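Local coordinates for protein SusD homolog (Bacteroides thetaiotaomicron, PDB 4MRU) that probably binds mucin O-glycans at the cell surface as a SusD-family, TPR-like outer-membrane lipoprotein, at residues A[30-35]-A[111-116]; A[35-40]-A[118-123]; A[43-48]-A[79-84]. All blocks are in the same frame, centred on the assembly; numbering follows the deposited sequence.

Contact 1: residues A[30-35]-A[111-116]; sequences GLQGLV and KLLRVT
Leu31, Gln32 and Val35, at the end of helix 24-32 and in the turn beyond it, meet Leu113 and Thr116 of helix 104-125 in a buried, apolar contact. No hydrogen bond crosses it, so the fit is one of methyl and methylene groups. Leu113 forks between two neighbours. Its CD1 lies 4.0 Å from CB of Leu31, and its other branch, CD2, is 4.1 Å from CG of Gln32. Only the aliphatic root of the glutamine takes part here; its chain runs on extended, and the amide is used in both senses, NE2 giving to OD1 of Asp185 and OE1 accepting from N of Asp186. The setting is the helix-rich, TPR-like body of a SusD-family protein, where helix 24-32 is laid against helix 104-125, and Trp324 from strand 322-325 touches Gln32, Val35 and Leu113 alike. One turn further along helix 104-125, the methyl CG2 of Thr116 meets both branches of Val35, 3.7 Å from CG1 and 3.8 Å from CG2 of Val35. The threonine is held in this pose from within its own helix. With OG1 beside the backbone N (chi1 -56°), the hydroxyl reaches back to donate to O of Leu112 at 2.8 Å, and the methyl is turned outward to Val35. That carbonyl oxygen is gripped twice, because N of Thr116 also bonds to it, and the two donors arrive from opposite faces of its plane. On the opposing segment, N of Leu34 bonds to O of Leu31 at 3.0 Å, in the turn that leads on to Val35.

Contact 2: residues A[35-40]-A[118-123]; sequences VIPAQE and MQRVTD
Arg120 of helix 104-125 reaches into the loop between helices 24-32 and 40-54, where Val35, Ile36 and Pro37 receive it; the pairing lies deep in the helix-rich, TPR-like body of this SusD-family fold. The carbonyl oxygen of Val35 sits over one face of the guanidinium, 3.1 Å from CZ. NE is nearer, 2.9 Å from the same O of Val35, but its N-H does not point there, making this a close polar contact over the face, not a hydrogen bond. Two apolar groups come in obliquely at the outer nitrogens: CD1 of Ile36 is 3.6 Å from NH1, and CD of Pro37 is 3.7 Å from NH2. A bend at chi3 (49°) turns the arginine chain so that its flat end comes under the carbonyl. The charge itself is answered elsewhere, by a salt bridge from NH2 to OE2 of Glu47 on helix 40-54, and an ethanediol, probably from the crystallisation liquor, lies about 3 Å from the side chain, nearest atoms. A leucine in place of Arg120 would probably leave the buried carboxylate of Glu47 without its charged mate and the Val35 carbonyl without the group beneath it. Flanking Arg120, OE1 of Gln119 accepts from Arg205 and Asp123 salt-bridges Arg209. NE2 of Gln119 also donates at 2.8 Å to OD2 of Asp123, from 48° out of the carboxylate plane.

Contact 3: residues A[43-48]-A[79-84]; sequences YQFMEA and LKAPFT
Met46, present as selenomethionine, runs alongside Pro82 where helix 40-54 packs against the beginning of helix 81-100, and the two side chains lie side by side, pointing opposite ways. CB of Met46 is 4.2 Å from CG of Pro82, a ring atom that also comes to 4.1 Å from CA of Met46. Then CG, placed anti to the backbone N (chi1 -173°), comes to 4.1 Å from CB of Pro82. Because the chain stays extended, SE is carried past the ring to lie against Arg120, and the terminal methyl CE finishes 4.0 Å from O of Pro82. This carbonyl oxygen is buried by the contact and has no hydrogen-bonding partner in the model, so the methyl is an apolar neighbour that leaves it unsatisfied. A second touch is made by the adjacent pair: CB of Ala81 is 3.7 Å from CD2 of Phe45, approaching the ring obliquely. One face of that ring is overlain, toward its rim, by CG of Gln44. The backbone of helix 40-54 widens here into a pi-type turn, in which O of Tyr43 accepts from N of Glu47 at 2.9 Å and from N of Ala48 at 3.1 Å, the two donors lying on opposite faces of the carbonyl plane. Around this small apolar seam of the TPR-like fold, Phe45 also meets the rings of Trp78 and His41, while helix 104-125 lies against both partners, Met46 touching Arg120 and Ile124, and Pro82 touching Tyr125.

Contacts 1 and 2 follow one another along helix 104-125 and share Val35, whose side chain serves the first and whose carbonyl serves the second; their centres are 8 Å apart. Their common run of chain, 30-40, is probably tied by a hydrogen bond from N of Ala38 to O of Gly33, 3.0 Å long. Contact 3 is again 8 Å from contact 2, centre to centre, and is joined to it through Arg120, whose NH2 is 2.6 Å from OE2 of Glu47 and 3.6 Å from SE of Met46. Contacts 1 and 3 do not touch. All lie away from the magnesium-binding residue Asn373; ethanediol near Val35 and Arg120 probably comes from the crystallisation liquor.

Contact 1: residues A[30-35]-A[111-116]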
loop_
_atom_site.group_PDB
_atom_site.type_symbol
_atom_site.label_atom_id
_atom_site.label_comp_id
_atom_site.label_asym_id
_atom_site.label_seq_id
_atom_site.Cartn_x
_atom_site.Cartn_y
_atom_site.Cartn_z
ATOM N N GLY A 30 12.098 -5.497 -15.098
ATOM C CA GLY A 30 11.740 -4.114 -15.227
ATOM C C GLY A 30 10.319 -3.870 -14.709
ATOM O O GLY A 30 10.083 -2.947 -13.955
ATOM N N LEU A 31 9.380 -4.707 -15.147
ATOM C CA LEU A 31 8.027 -4.661 -14.649
ATOM C C LEU A 31 7.927 -4.946 -13.148
ATOM O O LEU A 31 7.188 -4.263 -12.413
ATOM C CB LEU A 31 7.157 -5.654 -15.448
ATOM C CG LEU A 31 6.846 -5.291 -16.898
ATOM C CD1 LEU A 31 6.240 -6.498 -17.622
ATOM C CD2 LEU A 31 5.918 -4.080 -16.979
ATOM N N GLN A 32 8.643 -5.964 -12.662
ATOM C CA GLN A 32 8.620 -6.271 -11.226
ATOM C C GLN A 32 9.122 -5.091 -10.394
ATOM O O GLN A 32 8.644 -4.849 -9.278
ATOM C CB GLN A 32 9.443 -7.536 -10.929
ATOM C CG GLN A 32 8.832 -8.764 -11.570
ATOM C CD GLN A 32 9.587 -10.076 -11.348
ATOM O OE1 GLN A 32 10.808 -10.123 -11.176
ATOM N NE2 GLN A 32 8.849 -11.149 -11.402
ATOM N N GLY A 33 10.042 -4.314 -10.969
ATOM C CA GLY A 33 10.549 -3.107 -10.340
ATOM C C GLY A 33 9.691 -1.879 -10.434
ATOM O O GLY A 33 10.102 -0.809 -10.005
ATOM N N LEU A 34 8.503 -2.017 -11.000
ATOM C CA LEU A 34 7.532 -0.891 -11.056
ATOM C C LEU A 34 6.330 -1.110 -10.160
ATOM O O LEU A 34 5.359 -0.318 -10.167
ATOM C CB LEU A 34 7.092 -0.729 -12.492
ATOM C CG LEU A 34 8.140 -0.065 -13.392
ATOM C CD1 LEU A 34 7.807 -0.272 -14.864
ATOM C CD2 LEU A 34 8.259 1.419 -13.078
ATOM N N VAL A 35 6.341 -2.202 -9.425
ATOM C CA VAL A 35 5.311 -2.508 -8.433
ATOM C C VAL A 35 5.652 -1.681 -7.204
ATOM O O VAL A 35 5.092 -0.592 -7.012
ATOM C CB VAL A 35 5.193 -4.030 -8.158
ATOM C CG1 VAL A 35 4.229 -4.305 -7.018
ATOM C CG2 VAL A 35 4.738 -4.749 -9.413
ATOM N N LYS A 111 0.559 -9.605 -18.220
ATOM C CA LYS A 111 -0.758 -9.122 -17.865
ATOM C C LYS A 111 -0.922 -8.962 -16.345
ATOM O O LYS A 111 -1.416 -7.973 -15.862
ATOM C CB LYS A 111 -1.796 -10.101 -18.480
ATOM C CG LYS A 111 -3.252 -9.726 -18.315
ATOM C CD LYS A 111 -4.194 -10.657 -19.141
ATOM C CE LYS A 111 -4.047 -10.481 -20.628
ATOM N NZ LYS A 111 -4.915 -11.441 -21.352
ATOM N N LEU A 112 -0.512 -9.967 -15.594
ATOM C CA LEU A 112 -0.633 -9.962 -14.148
ATOM C C LEU A 112 0.215 -8.856 -13.541
ATOM O O LEU A 112 -0.223 -8.202 -12.614
ATOM C CB LEU A 112 -0.210 -11.335 -13.576
ATOM C CG LEU A 112 -0.023 -11.492 -12.081
ATOM C CD1 LEU A 112 -1.334 -11.131 -11.388
ATOM C CD2 LEU A 112 0.409 -12.911 -11.723
ATOM N N LEU A 113 1.407 -8.622 -14.095
ATOM C CA LEU A 113 2.263 -7.588 -13.570
ATOM C C LEU A 113 1.692 -6.216 -13.896
ATOM O O LEU A 113 1.734 -5.321 -13.054
ATOM C CB LEU A 113 3.662 -7.722 -14.117
ATOM C CG LEU A 113 4.405 -8.919 -13.547
ATOM C CD1 LEU A 113 5.641 -9.147 -14.368
ATOM C CD2 LEU A 113 4.758 -8.739 -12.064
ATOM N N ARG A 114 1.119 -6.046 -15.080
ATOM C CA ARG A 114 0.504 -4.771 -15.402
ATOM C C ARG A 114 -0.657 -4.452 -14.435
ATOM O O ARG A 114 -0.790 -3.323 -13.960
ATOM C CB ARG A 114 0.043 -4.756 -16.831
ATOM C CG ARG A 114 -0.849 -3.566 -17.153
ATOM C CD ARG A 114 -0.972 -3.473 -18.655
ATOM N NE ARG A 114 -1.993 -2.526 -19.081
ATOM C CZ ARG A 114 -3.240 -2.833 -19.394
ATOM N NH1 ARG A 114 -3.716 -4.083 -19.308
ATOM N NH2 ARG A 114 -4.034 -1.863 -19.812
ATOM N N VAL A 115 -1.507 -5.429 -14.162
ATOM C CA VAL A 115 -2.556 -5.216 -13.211
ATOM C C VAL A 115 -1.949 -4.837 -11.853
ATOM O O VAL A 115 -2.412 -3.924 -11.186
ATOM C CB VAL A 115 -3.446 -6.460 -13.045
ATOM C CG1 VAL A 115 -4.362 -6.301 -11.855
ATOM C CG2 VAL A 115 -4.247 -6.728 -14.321
ATOM N N THR A 116 -0.943 -5.573 -11.413
ATOM C CA THR A 116 -0.363 -5.324 -10.104
ATOM C C THR A 116 0.190 -3.879 -9.992
ATOM O O THR A 116 0.001 -3.218 -8.995
ATOM C CB THR A 116 0.739 -6.372 -9.815
ATOM O OG1 THR A 116 0.185 -7.688 -9.932
ATOM C CG2 THR A 116 1.353 -6.178 -8.435
#

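Contact 2: residues A[35-40]-A[118-123]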
loop_
_atom_site.group_PDB
_atom_site.type_symbol
_atom_site.label_atom_id
_atom_site.label_comp_id
_atom_site.label_asym_id
_atom_site.label_seq_id
_atom_site.Cartn_x
_atom_site.Cartn_y
_atom_site.Cartn_z
ATOM N N VAL A 35 6.341 -2.202 -9.425
ATOM C CA VAL A 35 5.311 -2.508 -8.433
ATOM C C VAL A 35 5.652 -1.681 -7.204
ATOM O O VAL A 35 5.092 -0.592 -7.012
ATOM C CB VAL A 35 5.193 -4.030 -8.158
ATOM C CG1 VAL A 35 4.229 -4.305 -7.018
ATOM C CG2 VAL A 35 4.738 -4.749 -9.413
ATOM N N ILE A 36 6.629 -2.123 -6.408
ATOM C CA ILE A 36 7.168 -1.231 -5.408
ATOM C C ILE A 36 8.401 -0.722 -6.109
ATOM O O ILE A 36 9.278 -1.526 -6.481
ATOM C CB ILE A 36 7.536 -1.914 -4.089
ATOM C CG1 ILE A 36 6.355 -2.683 -3.479
ATOM C CG2 ILE A 36 8.038 -0.871 -3.098
ATOM C CD1 ILE A 36 5.293 -1.850 -2.837
ATOM N N PRO A 37 8.441 0.578 -6.422
ATOM C CA PRO A 37 9.529 1.034 -7.316
ATOM C C PRO A 37 10.951 0.726 -6.803
ATOM O O PRO A 37 11.346 1.072 -5.684
ATOM C CB PRO A 37 9.309 2.529 -7.419
ATOM C CG PRO A 37 8.227 2.851 -6.467
ATOM C CD PRO A 37 7.506 1.660 -6.064
ATOM N N ALA A 38 11.710 0.115 -7.678
ATOM C CA ALA A 38 13.070 -0.264 -7.383
ATOM C C ALA A 38 14.097 0.791 -7.801
ATOM O O ALA A 38 15.288 0.610 -7.532
ATOM C CB ALA A 38 13.363 -1.586 -8.073
ATOM N N GLN A 39 13.643 1.871 -8.454
ATOM C CA GLN A 39 14.468 3.036 -8.711
ATOM C C GLN A 39 14.237 4.056 -7.618
ATOM O O GLN A 39 13.092 4.487 -7.429
ATOM C CB GLN A 39 14.125 3.690 -10.058
ATOM C CG GLN A 39 14.215 2.794 -11.278
ATOM C CD GLN A 39 13.409 3.341 -12.471
ATOM O OE1 GLN A 39 14.007 3.734 -13.467
ATOM N NE2 GLN A 39 12.040 3.393 -12.359
ATOM N N GLU A 40 15.314 4.503 -6.972
ATOM C CA GLU A 40 15.196 5.388 -5.823
ATOM C C GLU A 40 14.547 6.712 -6.219
ATOM O O GLU A 40 13.847 7.341 -5.412
ATOM C CB GLU A 40 16.556 5.636 -5.136
ATOM C CG GLU A 40 17.631 6.350 -5.936
ATOM C CD GLU A 40 18.489 5.459 -6.845
ATOM O OE1 GLU A 40 18.132 4.304 -7.168
ATOM O OE2 GLU A 40 19.526 5.958 -7.294
HETATM N N MSE A 118 -0.674 -1.240 -11.850
HETATM C CA MSE A 118 -1.666 -0.212 -12.072
HETATM C C MSE A 118 -2.806 -0.219 -11.062
HETATM O O MSE A 118 -3.523 0.788 -10.940
HETATM C CB MSE A 118 -2.252 -0.389 -13.463
HETATM C CG MSE A 118 -1.222 -0.137 -14.565
HETATM SE SE MSE A 118 -0.505 1.716 -14.464
HETATM C CE MSE A 118 1.104 1.508 -15.598
ATOM N N GLN A 119 -3.012 -1.317 -10.342
ATOM C CA GLN A 119 -3.973 -1.299 -9.226
ATOM C C GLN A 119 -3.613 -0.168 -8.247
ATOM O O GLN A 119 -4.483 0.573 -7.748
ATOM C CB GLN A 119 -4.040 -2.665 -8.517
ATOM C CG GLN A 119 -4.866 -2.720 -7.219
ATOM C CD GLN A 119 -3.963 -2.672 -6.006
ATOM O OE1 GLN A 119 -3.301 -3.653 -5.681
ATOM N NE2 GLN A 119 -3.895 -1.524 -5.351
ATOM N N ARG A 120 -2.328 0.008 -8.008
ATOM C CA ARG A 120 -1.848 1.029 -7.095
ATOM C C ARG A 120 -2.128 2.416 -7.687
ATOM O O ARG A 120 -2.571 3.333 -6.991
ATOM C CB ARG A 120 -0.368 0.869 -6.820
ATOM C CG ARG A 120 0.001 -0.286 -5.895
ATOM C CD ARG A 120 1.370 -0.835 -6.176
ATOM N NE ARG A 120 2.395 0.224 -6.264
ATOM C CZ ARG A 120 3.007 0.755 -5.209
ATOM N NH1 ARG A 120 2.676 0.389 -3.967
ATOM N NH2 ARG A 120 3.887 1.697 -5.390
ATOM N N VAL A 121 -1.862 2.576 -8.970
ATOM C CA VAL A 121 -2.015 3.879 -9.600
ATOM C C VAL A 121 -3.472 4.338 -9.634
ATOM O O VAL A 121 -3.763 5.476 -9.316
ATOM C CB VAL A 121 -1.419 3.875 -11.028
ATOM C CG1 VAL A 121 -1.567 5.220 -11.699
ATOM C CG2 VAL A 121 0.066 3.480 -10.954
ATOM N N THR A 122 -4.410 3.463 -10.011
ATOM C CA THR A 122 -5.795 3.893 -9.981
ATOM C C THR A 122 -6.246 4.166 -8.525
ATOM O O THR A 122 -7.042 5.076 -8.308
ATOM C CB THR A 122 -6.796 2.936 -10.666
ATOM O OG1 THR A 122 -8.106 3.539 -10.632
ATOM C CG2 THR A 122 -6.867 1.602 -10.015
ATOM N N ASP A 123 -5.757 3.402 -7.568
ATOM C CA ASP A 123 -6.118 3.665 -6.163
ATOM C C ASP A 123 -5.642 5.029 -5.675
ATOM O O ASP A 123 -6.312 5.657 -4.843
ATOM C CB ASP A 123 -5.583 2.579 -5.225
ATOM C CG ASP A 123 -6.403 1.292 -5.282
ATOM O OD1 ASP A 123 -7.460 1.272 -5.953
ATOM O OD2 ASP A 123 -5.950 0.308 -4.673
#

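Contact 3: residues A[43-48]-A[79-84]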
loop_
_atom_site.group_PDB
_atom_site.type_symbol
_atom_site.label_atom_id
_atom_site.label_comp_id
_atom_site.label_asym_id
_atom_site.label_seq_id
_atom_site.Cartn_x
_atom_site.Cartn_y
_atom_site.Cartn_z
ATOM N N TYR A 43 10.870 5.856 -6.111
ATOM C CA TYR A 43 10.563 5.470 -4.735
ATOM C C TYR A 43 10.347 6.704 -3.819
ATOM O O TYR A 43 9.405 6.744 -3.017
ATOM C CB TYR A 43 11.652 4.521 -4.163
ATOM C CG TYR A 43 11.258 3.931 -2.836
ATOM C CD1 TYR A 43 11.421 4.657 -1.668
ATOM C CD2 TYR A 43 10.718 2.628 -2.736
ATOM C CE1 TYR A 43 11.062 4.125 -0.432
ATOM C CE2 TYR A 43 10.298 2.120 -1.500
ATOM C CZ TYR A 43 10.468 2.873 -0.357
ATOM O OH TYR A 43 10.076 2.383 0.872
ATOM N N GLN A 44 11.248 7.686 -3.873
ATOM C CA GLN A 44 11.188 8.793 -2.891
ATOM C C GLN A 44 9.832 9.508 -2.926
ATOM O O GLN A 44 9.287 9.855 -1.901
ATOM C CB GLN A 44 12.348 9.780 -3.075
ATOM C CG GLN A 44 12.289 10.586 -4.359
ATOM C CD GLN A 44 13.523 11.432 -4.564
ATOM O OE1 GLN A 44 14.110 11.953 -3.599
ATOM N NE2 GLN A 44 13.928 11.591 -5.826
ATOM N N PHE A 45 9.279 9.669 -4.107
ATOM C CA PHE A 45 7.999 10.350 -4.272
ATOM C C PHE A 45 6.835 9.431 -3.941
ATOM O O PHE A 45 5.970 9.782 -3.145
ATOM C CB PHE A 45 7.831 10.859 -5.689
ATOM C CG PHE A 45 8.858 11.891 -6.094
ATOM C CD1 PHE A 45 8.856 13.143 -5.495
ATOM C CD2 PHE A 45 9.797 11.608 -7.032
ATOM C CE1 PHE A 45 9.805 14.078 -5.827
ATOM C CE2 PHE A 45 10.746 12.557 -7.410
ATOM C CZ PHE A 45 10.737 13.793 -6.808
HETATM N N MSE A 46 6.788 8.273 -4.580
HETATM C CA MSE A 46 5.582 7.417 -4.506
HETATM C C MSE A 46 5.475 6.722 -3.174
HETATM O O MSE A 46 4.408 6.671 -2.571
HETATM C CB MSE A 46 5.636 6.412 -5.650
HETATM C CG MSE A 46 4.374 5.597 -5.768
HETATM SE SE MSE A 46 4.596 4.562 -7.441
HETATM C CE MSE A 46 2.617 4.229 -7.660
ATOM N N GLU A 47 6.593 6.221 -2.664
ATOM C CA GLU A 47 6.584 5.444 -1.439
ATOM C C GLU A 47 6.962 6.210 -0.174
ATOM O O GLU A 47 6.312 6.057 0.858
ATOM C CB GLU A 47 7.561 4.285 -1.592
ATOM C CG GLU A 47 7.151 3.315 -2.658
ATOM C CD GLU A 47 5.942 2.510 -2.261
ATOM O OE1 GLU A 47 5.841 2.056 -1.079
ATOM O OE2 GLU A 47 5.107 2.281 -3.143
ATOM N N ALA A 48 8.051 6.966 -0.212
ATOM C CA ALA A 48 8.557 7.592 1.001
ATOM C C ALA A 48 7.703 8.821 1.379
ATOM O O ALA A 48 7.156 8.912 2.470
ATOM C CB ALA A 48 10.033 7.969 0.834
ATOM N N LEU A 79 4.667 15.870 -8.369
ATOM C CA LEU A 79 3.499 15.033 -8.690
ATOM C C LEU A 79 3.665 14.156 -9.942
ATOM O O LEU A 79 2.815 13.340 -10.248
ATOM C CB LEU A 79 2.262 15.927 -8.896
ATOM C CG LEU A 79 1.666 16.628 -7.685
ATOM C CD1 LEU A 79 0.600 17.624 -8.170
ATOM C CD2 LEU A 79 1.083 15.647 -6.699
ATOM N N LYS A 80 4.736 14.366 -10.678
ATOM C CA LYS A 80 4.988 13.652 -11.904
ATOM C C LYS A 80 5.204 12.162 -11.729
ATOM O O LYS A 80 4.643 11.362 -12.484
ATOM C CB LYS A 80 6.238 14.247 -12.605
ATOM C CG LYS A 80 6.382 13.759 -14.026
ATOM C CD LYS A 80 7.579 14.377 -14.731
ATOM C CE LYS A 80 7.669 13.941 -16.199
ATOM N NZ LYS A 80 8.754 12.949 -16.368
ATOM N N ALA A 81 6.011 11.764 -10.754
ATOM C CA ALA A 81 6.554 10.383 -10.749
ATOM C C ALA A 81 5.517 9.276 -10.518
ATOM O O ALA A 81 5.528 8.294 -11.232
ATOM C CB ALA A 81 7.682 10.249 -9.738
ATOM N N PRO A 82 4.594 9.438 -9.547
ATOM C CA PRO A 82 3.641 8.322 -9.342
ATOM C C PRO A 82 2.609 8.065 -10.472
ATOM O O PRO A 82 1.879 7.080 -10.418
ATOM C CB PRO A 82 2.913 8.724 -8.052
ATOM C CG PRO A 82 3.798 9.762 -7.417
ATOM C CD PRO A 82 4.370 10.517 -8.574
ATOM N N PHE A 83 2.501 8.978 -11.420
ATOM C CA PHE A 83 1.533 8.887 -12.535
ATOM C C PHE A 83 2.298 8.753 -13.815
ATOM O O PHE A 83 2.303 7.685 -14.449
ATOM C CB PHE A 83 0.605 10.123 -12.576
ATOM C CG PHE A 83 -0.455 10.072 -13.664
ATOM C CD1 PHE A 83 -0.177 10.540 -14.915
ATOM C CD2 PHE A 83 -1.710 9.584 -13.405
ATOM C CE1 PHE A 83 -1.127 10.503 -15.919
ATOM C CE2 PHE A 83 -2.667 9.527 -14.393
ATOM C CZ PHE A 83 -2.377 9.985 -15.653
ATOM N N THR A 84 2.995 9.823 -14.180
ATOM C CA THR A 84 3.636 9.881 -15.483
ATOM C C THR A 84 4.791 8.873 -15.606
ATOM O O THR A 84 4.897 8.176 -16.602
ATOM C CB THR A 84 4.166 11.284 -15.783
ATOM O OG1 THR A 84 3.089 12.243 -15.731
ATOM C CG2 THR A 84 4.828 11.337 -17.194
#